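Side-chain contacts in Can2 (Sulfobacillus thermosulfidooxidans, PDB 7BDV), which binds cyclic tetra-adenylate through its CARF domains and acts as a dual-specificity nuclease that potentiates type III CRISPR defence: residues 70-73 / 74-77; 106-109 / 110-113; 175-178 / 179-182; 240-243 / 244-247. All coordinates share one frame; numbering follows the deposited sequence.

Interaction 1 of 4, residues 70-73 / 74-77. With nucleotides of chain E.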
loop_
_atom_site.group_PDB
_atom_site.type_symbol
_atom_site.label_atom_id
_atom_site.label_comp_id
_atom_site.label_asym_id
_atom_site.label_seq_id
_atom_site.Cartn_x
_atom_site.Cartn_y
_atom_site.Cartn_z
ATOM N N PRO A 70 -21.398 10.828 -0.493
ATOM C CA PRO A 70 -20.215 11.018 -1.319
ATOM C C PRO A 70 -20.477 11.297 -2.810
ATOM O O PRO A 70 -19.623 11.888 -3.423
ATOM C CB PRO A 70 -19.436 9.709 -1.093
ATOM C CG PRO A 70 -20.475 8.699 -0.679
ATOM C CD PRO A 70 -21.444 9.511 0.149
ATOM N N TYR A 71 -21.631 10.925 -3.361
ATOM C CA TYR A 71 -21.868 10.926 -4.837
ATOM C C TYR A 71 -23.171 11.625 -5.204
ATOM O O TYR A 71 -23.762 11.217 -6.219
ATOM C CB TYR A 71 -21.834 9.493 -5.367
ATOM C CG TYR A 71 -20.520 8.810 -5.118
ATOM C CD1 TYR A 71 -19.384 9.182 -5.813
ATOM C CD2 TYR A 71 -20.392 7.820 -4.160
ATOM C CE1 TYR A 71 -18.163 8.561 -5.581
ATOM C CE2 TYR A 71 -19.176 7.208 -3.903
ATOM C CZ TYR A 71 -18.055 7.586 -4.617
ATOM O OH TYR A 71 -16.848 6.991 -4.375
ATOM N N GLN A 72 -23.565 12.668 -4.456
ATOM C CA GLN A 72 -24.833 13.413 -4.695
ATOM C C GLN A 72 -24.545 14.905 -4.851
ATOM O O GLN A 72 -24.561 15.596 -3.840
ATOM C CB GLN A 72 -25.815 13.154 -3.541
ATOM C CG GLN A 72 -26.707 11.941 -3.750
ATOM C CD GLN A 72 -27.493 11.592 -2.503
ATOM O OE1 GLN A 72 -27.856 12.451 -1.701
ATOM N NE2 GLN A 72 -27.744 10.306 -2.306
ATOM N N TYR A 73 -24.329 15.371 -6.080
ATOM C CA TYR A 73 -23.919 16.754 -6.418
ATOM C C TYR A 73 -24.904 17.764 -5.818
ATOM O O TYR A 73 -24.457 18.607 -4.994
ATOM C CB TYR A 73 -23.846 16.932 -7.936
ATOM C CG TYR A 73 -23.238 18.231 -8.391
ATOM C CD1 TYR A 73 -21.884 18.481 -8.225
ATOM C CD2 TYR A 73 -24.007 19.206 -9.008
ATOM C CE1 TYR A 73 -21.321 19.673 -8.648
ATOM C CE2 TYR A 73 -23.452 20.398 -9.448
ATOM C CZ TYR A 73 -22.097 20.624 -9.292
ATOM O OH TYR A 73 -21.567 21.804 -9.727
ATOM N N ALA A 74 -26.181 17.683 -6.218
ATOM C CA ALA A 74 -27.244 18.675 -5.906
ATOM C C ALA A 74 -27.482 18.754 -4.395
ATOM O O ALA A 74 -27.652 19.873 -3.867
ATOM C CB ALA A 74 -28.511 18.333 -6.638
ATOM N N GLN A 75 -27.462 17.614 -3.713
ATOM C CA GLN A 75 -27.699 17.553 -2.249
ATOM C C GLN A 75 -26.542 18.232 -1.508
ATOM O O GLN A 75 -26.791 18.899 -0.471
ATOM C CB GLN A 75 -27.908 16.104 -1.824
ATOM C CG GLN A 75 -29.180 15.473 -2.393
ATOM C CD GLN A 75 -29.052 14.980 -3.820
ATOM O OE1 GLN A 75 -28.183 15.405 -4.599
ATOM N NE2 GLN A 75 -29.920 14.050 -4.173
ATOM N N THR A 76 -25.303 18.094 -2.000
ATOM C CA THR A 76 -24.126 18.731 -1.359
ATOM C C THR A 76 -24.211 20.233 -1.599
ATOM O O THR A 76 -23.880 20.973 -0.662
ATOM C CB THR A 76 -22.813 18.077 -1.799
ATOM O OG1 THR A 76 -22.915 16.729 -1.353
ATOM C CG2 THR A 76 -21.577 18.705 -1.197
ATOM N N GLN A 77 -24.627 20.654 -2.797
ATOM C CA GLN A 77 -24.864 22.084 -3.144
ATOM C C GLN A 77 -25.867 22.694 -2.154
ATOM O O GLN A 77 -25.647 23.843 -1.729
ATOM C CB GLN A 77 -25.384 22.232 -4.572
ATOM C CG GLN A 77 -24.293 22.111 -5.629
ATOM C CD GLN A 77 -24.874 22.220 -7.013
ATOM O OE1 GLN A 77 -25.781 21.491 -7.390
ATOM N NE2 GLN A 77 -24.377 23.159 -7.786
ATOM P P A E 4 -12.172 10.833 -6.598
ATOM O OP1 A E 4 -13.553 11.341 -6.794
ATOM O OP2 A E 4 -10.829 11.448 -6.798
ATOM O "O5'" A E 4 -12.331 10.534 -5.030
ATOM C "C5'" A E 4 -11.239 10.107 -4.256
ATOM C "C4'" A E 4 -11.447 10.686 -2.877
ATOM O "O4'" A E 4 -12.775 10.316 -2.391
ATOM C "C3'" A E 4 -10.457 10.178 -1.837
ATOM O "O3'" A E 4 -10.038 11.312 -1.062
ATOM C "C2'" A E 4 -11.292 9.167 -1.053
ATOM O "O2'" A E 4 -10.794 8.875 0.237
ATOM C "C1'" A E 4 -12.652 9.855 -1.065
ATOM N N9 A E 4 -13.784 9.004 -0.772
ATOM C C8 A E 4 -14.096 7.765 -1.343
ATOM N N7 A E 4 -15.218 7.266 -0.857
ATOM C C5 A E 4 -15.648 8.200 0.087
ATOM C C6 A E 4 -16.755 8.230 0.968
ATOM N N6 A E 4 -17.652 7.258 1.018
ATOM N N1 A E 4 -16.890 9.297 1.812
ATOM C C2 A E 4 -15.947 10.249 1.764
ATOM N N3 A E 4 -14.871 10.333 0.970
ATOM C C4 A E 4 -14.769 9.260 0.156
#
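Tyr73 and Gln77 meet one turn apart at the start of helix 73-86, in the Rossmann-like CARF domain, where a loop that touches the cyclic nucleotide becomes helix. This first turn is the compact part. Tyr73 O receives the N-H of Gln77 at 3.0 Å in the carbonyl plane, and Gln72, the N-cap residue, offers its carbonyl to Thr76 N at 3.2 Å. With CG of Tyr73 anti to the backbone N (chi1 -171°), the phenol leans forward along the helix, toward Gln77, and Gln77 CG comes over the rim of one ring face. The Gln77 amide, inclined 45° to the ring, brings OE1 to 3.3 Å from Tyr73 CE2, while its NE2 is held by Asp107 of helix 99-111. Phe106 of the second subunit also packs on Tyr73.

The outer side is looser. There Gln72 and the exposed Gln75 merely pass each other, Gln72 OE1 lying 3.4 Å from Gln75 CG, with no hydrogen bond between the two amides. At the front of the loop Pro70 and Tyr71 turn from the helix to nucleotide A4 of chain E: Pro70 CG sits 3.6 Å from its N6, and Tyr71 OH 3.9 Å from its N7.

Interaction 2 of 4, residues 106-109 / 110-113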
loop_
_atom_site.group_PDB
_atom_site.type_symbol
_atom_site.label_atom_id
_atom_site.label_comp_id
_atom_site.label_asym_id
_atom_site.label_seq_id
_atom_site.Cartn_x
_atom_site.Cartn_y
_atom_site.Cartn_z
ATOM N N PHE A 106 -17.093 23.670 -3.965
ATOM C CA PHE A 106 -16.381 24.698 -4.751
ATOM C C PHE A 106 -17.392 25.618 -5.436
ATOM O O PHE A 106 -17.298 26.860 -5.272
ATOM C CB PHE A 106 -15.452 24.049 -5.775
ATOM C CG PHE A 106 -14.553 25.024 -6.460
ATOM C CD1 PHE A 106 -13.373 25.448 -5.866
ATOM C CD2 PHE A 106 -14.865 25.490 -7.719
ATOM C CE1 PHE A 106 -12.524 26.319 -6.530
ATOM C CE2 PHE A 106 -13.997 26.338 -8.395
ATOM C CZ PHE A 106 -12.837 26.764 -7.794
ATOM N N ASP A 107 -18.334 25.034 -6.179
ATOM C CA ASP A 107 -19.356 25.771 -6.963
ATOM C C ASP A 107 -20.079 26.820 -6.094
ATOM O O ASP A 107 -20.207 27.966 -6.548
ATOM C CB ASP A 107 -20.368 24.807 -7.585
ATOM C CG ASP A 107 -21.377 25.522 -8.468
ATOM O OD1 ASP A 107 -21.023 25.858 -9.618
ATOM O OD2 ASP A 107 -22.516 25.765 -7.987
ATOM N N ARG A 108 -20.565 26.444 -4.912
ATOM C CA ARG A 108 -21.380 27.340 -4.043
ATOM C C ARG A 108 -20.479 28.372 -3.356
ATOM O O ARG A 108 -20.924 29.514 -3.186
ATOM C CB ARG A 108 -22.142 26.544 -2.983
ATOM C CG ARG A 108 -23.086 25.493 -3.543
ATOM C CD ARG A 108 -23.786 25.912 -4.827
ATOM N NE ARG A 108 -24.579 27.110 -4.620
ATOM C CZ ARG A 108 -24.972 27.950 -5.573
ATOM N NH1 ARG A 108 -24.629 27.757 -6.838
ATOM N NH2 ARG A 108 -25.704 29.001 -5.249
ATOM N N PHE A 109 -19.251 27.996 -2.985
ATOM C CA PHE A 109 -18.282 28.910 -2.337
ATOM C C PHE A 109 -17.771 29.922 -3.368
ATOM O O PHE A 109 -17.606 31.099 -3.009
ATOM C CB PHE A 109 -17.184 28.124 -1.627
ATOM C CG PHE A 109 -17.552 27.725 -0.224
ATOM C CD1 PHE A 109 -18.399 26.667 0.009
ATOM C CD2 PHE A 109 -17.015 28.398 0.855
ATOM C CE1 PHE A 109 -18.728 26.294 1.308
ATOM C CE2 PHE A 109 -17.355 28.045 2.149
ATOM C CZ PHE A 109 -18.194 26.985 2.372
ATOM N N ARG A 110 -17.572 29.508 -4.616
ATOM C CA ARG A 110 -17.164 30.433 -5.705
ATOM C C ARG A 110 -18.316 31.420 -5.978
ATOM O O ARG A 110 -18.068 32.652 -6.033
ATOM C CB ARG A 110 -16.788 29.662 -6.971
ATOM C CG ARG A 110 -16.266 30.549 -8.092
ATOM C CD ARG A 110 -15.852 29.784 -9.339
ATOM N NE ARG A 110 -17.006 29.149 -9.959
ATOM C CZ ARG A 110 -16.956 28.107 -10.787
ATOM N NH1 ARG A 110 -15.794 27.576 -11.134
ATOM N NH2 ARG A 110 -18.081 27.600 -11.266
ATOM N N HIS A 111 -19.540 30.916 -6.128
ATOM C CA HIS A 111 -20.748 31.739 -6.391
ATOM C C HIS A 111 -20.889 32.841 -5.325
ATOM O O HIS A 111 -21.316 33.942 -5.687
ATOM C CB HIS A 111 -21.991 30.851 -6.507
ATOM C CG HIS A 111 -23.238 31.626 -6.762
ATOM N ND1 HIS A 111 -23.636 31.992 -8.039
ATOM C CD2 HIS A 111 -24.178 32.104 -5.914
ATOM C CE1 HIS A 111 -24.761 32.675 -7.960
ATOM N NE2 HIS A 111 -25.120 32.748 -6.670
ATOM N N ASN A 112 -20.536 32.558 -4.070
ATOM C CA ASN A 112 -20.625 33.510 -2.925
ATOM C C ASN A 112 -19.301 34.240 -2.685
ATOM O O ASN A 112 -19.148 34.780 -1.591
ATOM C CB ASN A 112 -21.050 32.808 -1.641
ATOM C CG ASN A 112 -22.504 32.405 -1.636
ATOM O OD1 ASN A 112 -23.334 33.114 -1.075
ATOM N ND2 ASN A 112 -22.836 31.314 -2.306
ATOM N N HIS A 113 -18.380 34.248 -3.657
ATOM C CA HIS A 113 -17.076 34.961 -3.597
ATOM C C HIS A 113 -16.358 34.688 -2.268
ATOM O O HIS A 113 -15.833 35.650 -1.661
ATOM C CB HIS A 113 -17.284 36.466 -3.861
ATOM C CG HIS A 113 -17.912 36.723 -5.188
ATOM N ND1 HIS A 113 -19.286 36.800 -5.345
ATOM C CD2 HIS A 113 -17.371 36.862 -6.423
ATOM C CE1 HIS A 113 -19.568 36.988 -6.623
ATOM N NE2 HIS A 113 -18.407 37.023 -7.308
HETATM O O HOH W 1 -19.592 28.530 -8.938
HETATM O O HOH W 2 -25.582 30.159 -1.959
#
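Asn112 grips the carbonyl of Arg108 twice at the C-terminal end of helix 99-111: its side-chain ND2 reaches Arg108 O at 2.8 Å along a nearly straight N-H (166°), and its backbone N gives a second, longer bond to the same oxygen. One turn back, Asp107 joins two arginines. Its OD2 takes Arg108 NH1 at 3.1 Å, in the guanidinium plane, whereas within the turn OD1 makes a long salt bridge to Arg110 NH2. Water 1 links Asp107 and Arg110, donating to Asp107 O and weakly to OD1 while weakly accepting from Arg110 NE. Stronger partners lie outside the turn: Asp81 for Arg108, Asp107 of the second subunit for Arg110.

The guanidinium of Arg108 lies flat on the imidazole of His111, centres 4.6 Å apart and planes at 26°; two bends in the arginine chain fold it alongside the histidine. Arg110 NH1 comes to the edge of the Phe106 ring, 3.5 Å from CE2. His113 closes the helix as C-prime of a Schellman motif.

The helix is a beta-alpha-beta crossover: Phe109 packs on strands 90-93 and 116-120 and Leu84 of helix 73-86, while Phe106 packs on Ile116 of its own chain and Leu103 of the second subunit.

Interaction 3 of 4, residues 175-178 / 179-182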
loop_
_atom_site.group_PDB
_atom_site.type_symbol
_atom_site.label_atom_id
_atom_site.label_comp_id
_atom_site.label_asym_id
_atom_site.label_seq_id
_atom_site.Cartn_x
_atom_site.Cartn_y
_atom_site.Cartn_z
ATOM N N ALA A 175 31.063 1.047 9.943
ATOM C CA ALA A 175 30.435 1.829 8.857
ATOM C C ALA A 175 31.474 2.114 7.772
ATOM O O ALA A 175 31.141 1.878 6.577
ATOM C CB ALA A 175 29.827 3.104 9.383
ATOM N N GLN A 176 32.664 2.584 8.164
ATOM C CA GLN A 176 33.770 2.950 7.225
ATOM C C GLN A 176 34.320 1.683 6.549
ATOM O O GLN A 176 34.751 1.776 5.393
ATOM C CB GLN A 176 34.877 3.695 7.976
ATOM C CG GLN A 176 36.017 4.177 7.093
ATOM C CD GLN A 176 35.525 5.203 6.100
ATOM O OE1 GLN A 176 34.967 6.243 6.467
ATOM N NE2 GLN A 176 35.707 4.907 4.821
ATOM N N ASN A 177 34.304 0.542 7.238
ATOM C CA ASN A 177 34.918 -0.733 6.765
ATOM C C ASN A 177 33.868 -1.738 6.309
ATOM O O ASN A 177 34.248 -2.897 6.147
ATOM C CB ASN A 177 35.781 -1.388 7.852
ATOM C CG ASN A 177 37.010 -0.577 8.189
ATOM O OD1 ASN A 177 37.554 0.121 7.337
ATOM N ND2 ASN A 177 37.448 -0.671 9.432
ATOM N N SER A 178 32.621 -1.331 6.067
ATOM C CA SER A 178 31.490 -2.250 5.785
ATOM C C SER A 178 31.832 -3.115 4.554
ATOM O O SER A 178 31.461 -4.282 4.539
ATOM C CB SER A 178 30.183 -1.496 5.583
ATOM O OG SER A 178 30.262 -0.641 4.457
ATOM N N THR A 179 32.500 -2.554 3.551
ATOM C CA THR A 179 32.864 -3.295 2.313
ATOM C C THR A 179 33.889 -4.374 2.657
ATOM O O THR A 179 33.637 -5.537 2.319
ATOM C CB THR A 179 33.384 -2.360 1.212
ATOM O OG1 THR A 179 32.280 -1.546 0.850
ATOM C CG2 THR A 179 33.894 -3.106 -0.005
ATOM N N LYS A 180 34.987 -4.022 3.325
ATOM C CA LYS A 180 36.135 -4.945 3.548
ATOM C C LYS A 180 35.817 -5.951 4.677
ATOM O O LYS A 180 36.429 -7.055 4.670
ATOM C CB LYS A 180 37.419 -4.141 3.770
ATOM C CG LYS A 180 37.879 -3.968 5.217
ATOM C CD LYS A 180 39.093 -3.104 5.319
ATOM C CE LYS A 180 39.604 -2.964 6.732
ATOM N NZ LYS A 180 40.624 -1.897 6.796
ATOM N N TRP A 181 34.879 -5.642 5.589
ATOM C CA TRP A 181 34.495 -6.552 6.706
ATOM C C TRP A 181 33.109 -7.145 6.467
ATOM O O TRP A 181 32.533 -7.690 7.411
ATOM C CB TRP A 181 34.566 -5.811 8.054
ATOM C CG TRP A 181 35.950 -5.511 8.523
ATOM C CD1 TRP A 181 37.114 -6.008 8.009
ATOM C CD2 TRP A 181 36.325 -4.675 9.629
ATOM N NE1 TRP A 181 38.186 -5.512 8.702
ATOM C CE2 TRP A 181 37.735 -4.690 9.699
ATOM C CE3 TRP A 181 35.613 -3.886 10.540
ATOM C CZ2 TRP A 181 38.442 -3.960 10.656
ATOM C CZ3 TRP A 181 36.314 -3.158 11.480
ATOM C CH2 TRP A 181 37.711 -3.209 11.546
ATOM N N GLN A 182 32.588 -7.033 5.248
ATOM C CA GLN A 182 31.207 -7.399 4.844
ATOM C C GLN A 182 30.854 -8.785 5.376
ATOM O O GLN A 182 29.861 -8.903 6.131
ATOM C CB GLN A 182 31.139 -7.353 3.309
ATOM C CG GLN A 182 29.761 -7.642 2.741
ATOM C CD GLN A 182 28.736 -6.845 3.510
ATOM O OE1 GLN A 182 27.754 -7.389 4.024
ATOM N NE2 GLN A 182 29.000 -5.551 3.649
#
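Asn177 lies over one face of the Trp181 indole, and this pair carries the contact. Its CB stands 3.9 Å from the centroid of the six-membered ring, 23° off the normal, as a CH-pi contact, while the amide reaches outward so that ND2 comes within 3.3 Å of Trp181 CH2. The amide is not stacked on the indole, since the two planes are 66° apart and it is the nitrogen end that dips toward the ring. Both residues have CG anti to their own carbonyl carbon; the two side chains leave the backbone in the same rotamer and run side by side, pointing the same way. Lys180 runs alongside Asn177 too, though its NZ stays 3.7 Å from Asn177 OD1.

The backbone fixes this pairing. Trp181 N donates to Asn177 O at 2.9 Å, approaching nearly in line with the C=O although the N-H itself is bent, which holds the two residues one turn apart. A type I beta turn from Thr179 to Gln182 leads into the next helix. Farther out, the indole packs on Glu205, Leu206 and Leu209 of helix 205-212, and Gln182 NE2 bonds to the carbonyl of Tyr331, whose neighbours Tyr332 and Pro333 touch the same glutamine.

Such a short turn is a helix-to-helix connection: Asn177 is the first residue to leave helix 168-176, and Trp181 is the N-cap of helix 182-193.

Interaction 4 of 4, residues 240-243 / 244-247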
loop_
_atom_site.group_PDB
_atom_site.type_symbol
_atom_site.label_atom_id
_atom_site.label_comp_id
_atom_site.label_asym_id
_atom_site.label_seq_id
_atom_site.Cartn_x
_atom_site.Cartn_y
_atom_site.Cartn_z
ATOM N N GLY A 240 22.669 -4.011 15.478
ATOM C CA GLY A 240 22.415 -2.798 16.288
ATOM C C GLY A 240 23.378 -1.683 15.933
ATOM O O GLY A 240 22.984 -0.512 15.931
ATOM N N TRP A 241 24.652 -2.002 15.689
ATOM C CA TRP A 241 25.669 -0.991 15.331
ATOM C C TRP A 241 25.192 -0.182 14.110
ATOM O O TRP A 241 25.393 1.077 14.065
ATOM C CB TRP A 241 27.026 -1.647 15.093
ATOM C CG TRP A 241 27.072 -2.478 13.845
ATOM C CD1 TRP A 241 26.886 -3.820 13.768
ATOM C CD2 TRP A 241 27.356 -2.041 12.502
ATOM N NE1 TRP A 241 27.109 -4.261 12.490
ATOM C CE2 TRP A 241 27.353 -3.187 11.686
ATOM C CE3 TRP A 241 27.667 -0.807 11.922
ATOM C CZ2 TRP A 241 27.564 -3.132 10.313
ATOM C CZ3 TRP A 241 27.870 -0.754 10.557
ATOM C CH2 TRP A 241 27.825 -1.901 9.770
ATOM N N PHE A 242 24.566 -0.841 13.127
ATOM C CA PHE A 242 24.163 -0.149 11.879
ATOM C C PHE A 242 22.927 0.718 12.146
ATOM O O PHE A 242 22.833 1.784 11.562
ATOM C CB PHE A 242 23.865 -1.152 10.766
ATOM C CG PHE A 242 23.511 -0.474 9.468
ATOM C CD1 PHE A 242 24.444 0.329 8.839
ATOM C CD2 PHE A 242 22.226 -0.576 8.927
ATOM C CE1 PHE A 242 24.106 0.978 7.656
ATOM C CE2 PHE A 242 21.907 0.060 7.741
ATOM C CZ PHE A 242 22.845 0.848 7.118
ATOM N N GLU A 243 22.017 0.262 12.997
ATOM C CA GLU A 243 20.837 1.063 13.433
ATOM C C GLU A 243 21.343 2.351 14.077
ATOM O O GLU A 243 20.790 3.361 13.812
ATOM C CB GLU A 243 19.963 0.262 14.415
ATOM C CG GLU A 243 19.450 -1.061 13.853
ATOM C CD GLU A 243 18.473 -1.818 14.750
ATOM O OE1 GLU A 243 17.407 -1.222 15.098
ATOM O OE2 GLU A 243 18.768 -3.008 15.096
ATOM N N HIS A 244 22.376 2.300 14.900
ATOM C CA HIS A 244 22.952 3.494 15.579
ATOM C C HIS A 244 23.631 4.364 14.515
ATOM O O HIS A 244 23.521 5.601 14.559
ATOM C CB HIS A 244 23.902 3.097 16.691
ATOM C CG HIS A 244 23.256 2.598 17.930
ATOM N ND1 HIS A 244 23.247 1.254 18.256
ATOM C CD2 HIS A 244 22.638 3.252 18.937
ATOM C CE1 HIS A 244 22.616 1.088 19.403
ATOM N NE2 HIS A 244 22.242 2.310 19.853
ATOM N N TYR A 245 24.316 3.752 13.548
ATOM C CA TYR A 245 24.975 4.524 12.469
ATOM C C TYR A 245 23.920 5.383 11.755
ATOM O O TYR A 245 24.114 6.599 11.556
ATOM C CB TYR A 245 25.756 3.589 11.536
ATOM C CG TYR A 245 26.362 4.300 10.362
ATOM C CD1 TYR A 245 27.340 5.268 10.538
ATOM C CD2 TYR A 245 25.918 4.044 9.074
ATOM C CE1 TYR A 245 27.845 5.981 9.466
ATOM C CE2 TYR A 245 26.409 4.749 7.999
ATOM C CZ TYR A 245 27.427 5.661 8.185
ATOM O OH TYR A 245 27.857 6.320 7.073
ATOM N N VAL A 246 22.820 4.768 11.332
ATOM C CA VAL A 246 21.709 5.442 10.610
ATOM C C VAL A 246 21.157 6.580 11.494
ATOM O O VAL A 246 20.936 7.682 10.998
ATOM C CB VAL A 246 20.622 4.429 10.230
ATOM C CG1 VAL A 246 19.350 5.105 9.753
ATOM C CG2 VAL A 246 21.115 3.427 9.193
ATOM N N TYR A 247 20.894 6.317 12.757
ATOM C CA TYR A 247 20.308 7.326 13.678
ATOM C C TYR A 247 21.285 8.492 13.826
ATOM O O TYR A 247 20.875 9.645 13.780
ATOM C CB TYR A 247 20.006 6.675 15.030
ATOM C CG TYR A 247 19.255 7.584 15.958
ATOM C CD1 TYR A 247 17.887 7.714 15.820
ATOM C CD2 TYR A 247 19.882 8.295 16.965
ATOM C CE1 TYR A 247 17.145 8.487 16.706
ATOM C CE2 TYR A 247 19.166 9.128 17.812
ATOM C CZ TYR A 247 17.794 9.227 17.682
ATOM O OH TYR A 247 17.077 10.029 18.527
#
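Phe242 and Val246 form an i to i+4 contact within one unbroken helix, 231-254, in the Card1-like endonuclease part of the chain. Val246 CG2 sits over one face of the phenyl ring, 3.9 Å from its centroid and 21° off the normal, a CH-pi contact. From the neighbouring position Tyr245 adds its own ring, CD2 meeting Phe242 CE1 at 3.8 Å, with that carbon at the edge of the tyrosine. Phe242 gets there because its CG is anti to the backbone N (chi1 -177°), which leans the ring forward, toward the following turn. Cys292 touches both Phe242 and Val246, and Pro353 also packs on Phe242.

On another side of the helix the contact is polar. The carbonyl of Gly240 accepts twice from His244, at 3.1 Å from the backbone N and at 2.9 Å from ring ND1, the latter coming from above the carbonyl plane with a bent N-H (132°). Glu243 directs its carboxylate to Arg295 in a salt bridge.

Because ND1 donates to Gly240 O, the geometry implies a proton on it, and the bond, though bent, would restrain rotation of the exposed imidazole; the apolar side instead depends on ring and methyl surfaces meeting closely.

The four contacts fall into two distant pairs. Interactions 1 and 2, with centres 15 Å apart, join directly in the CARF domain: Gln77 NE2 lies 3.2 Å from Asp107 OD2, a probable hydrogen bond between helices 73-86 and 99-111, and both reach the second subunit. Interaction 1 touches the cyclic tetra-adenylate. Interaction 2 has its nearest atom about 11 Å from the bound nucleic acid. Interactions 3 and 4 lie across the centre of the chain, their centres 14 Å apart, and meet where Ala175 CB packs 3.5 Å from Tyr245 CD1. The centres of interactions 1 and 4 are about 52 Å apart, their nearest atoms about 39 Å, so ligand loop and endonuclease helix do not touch.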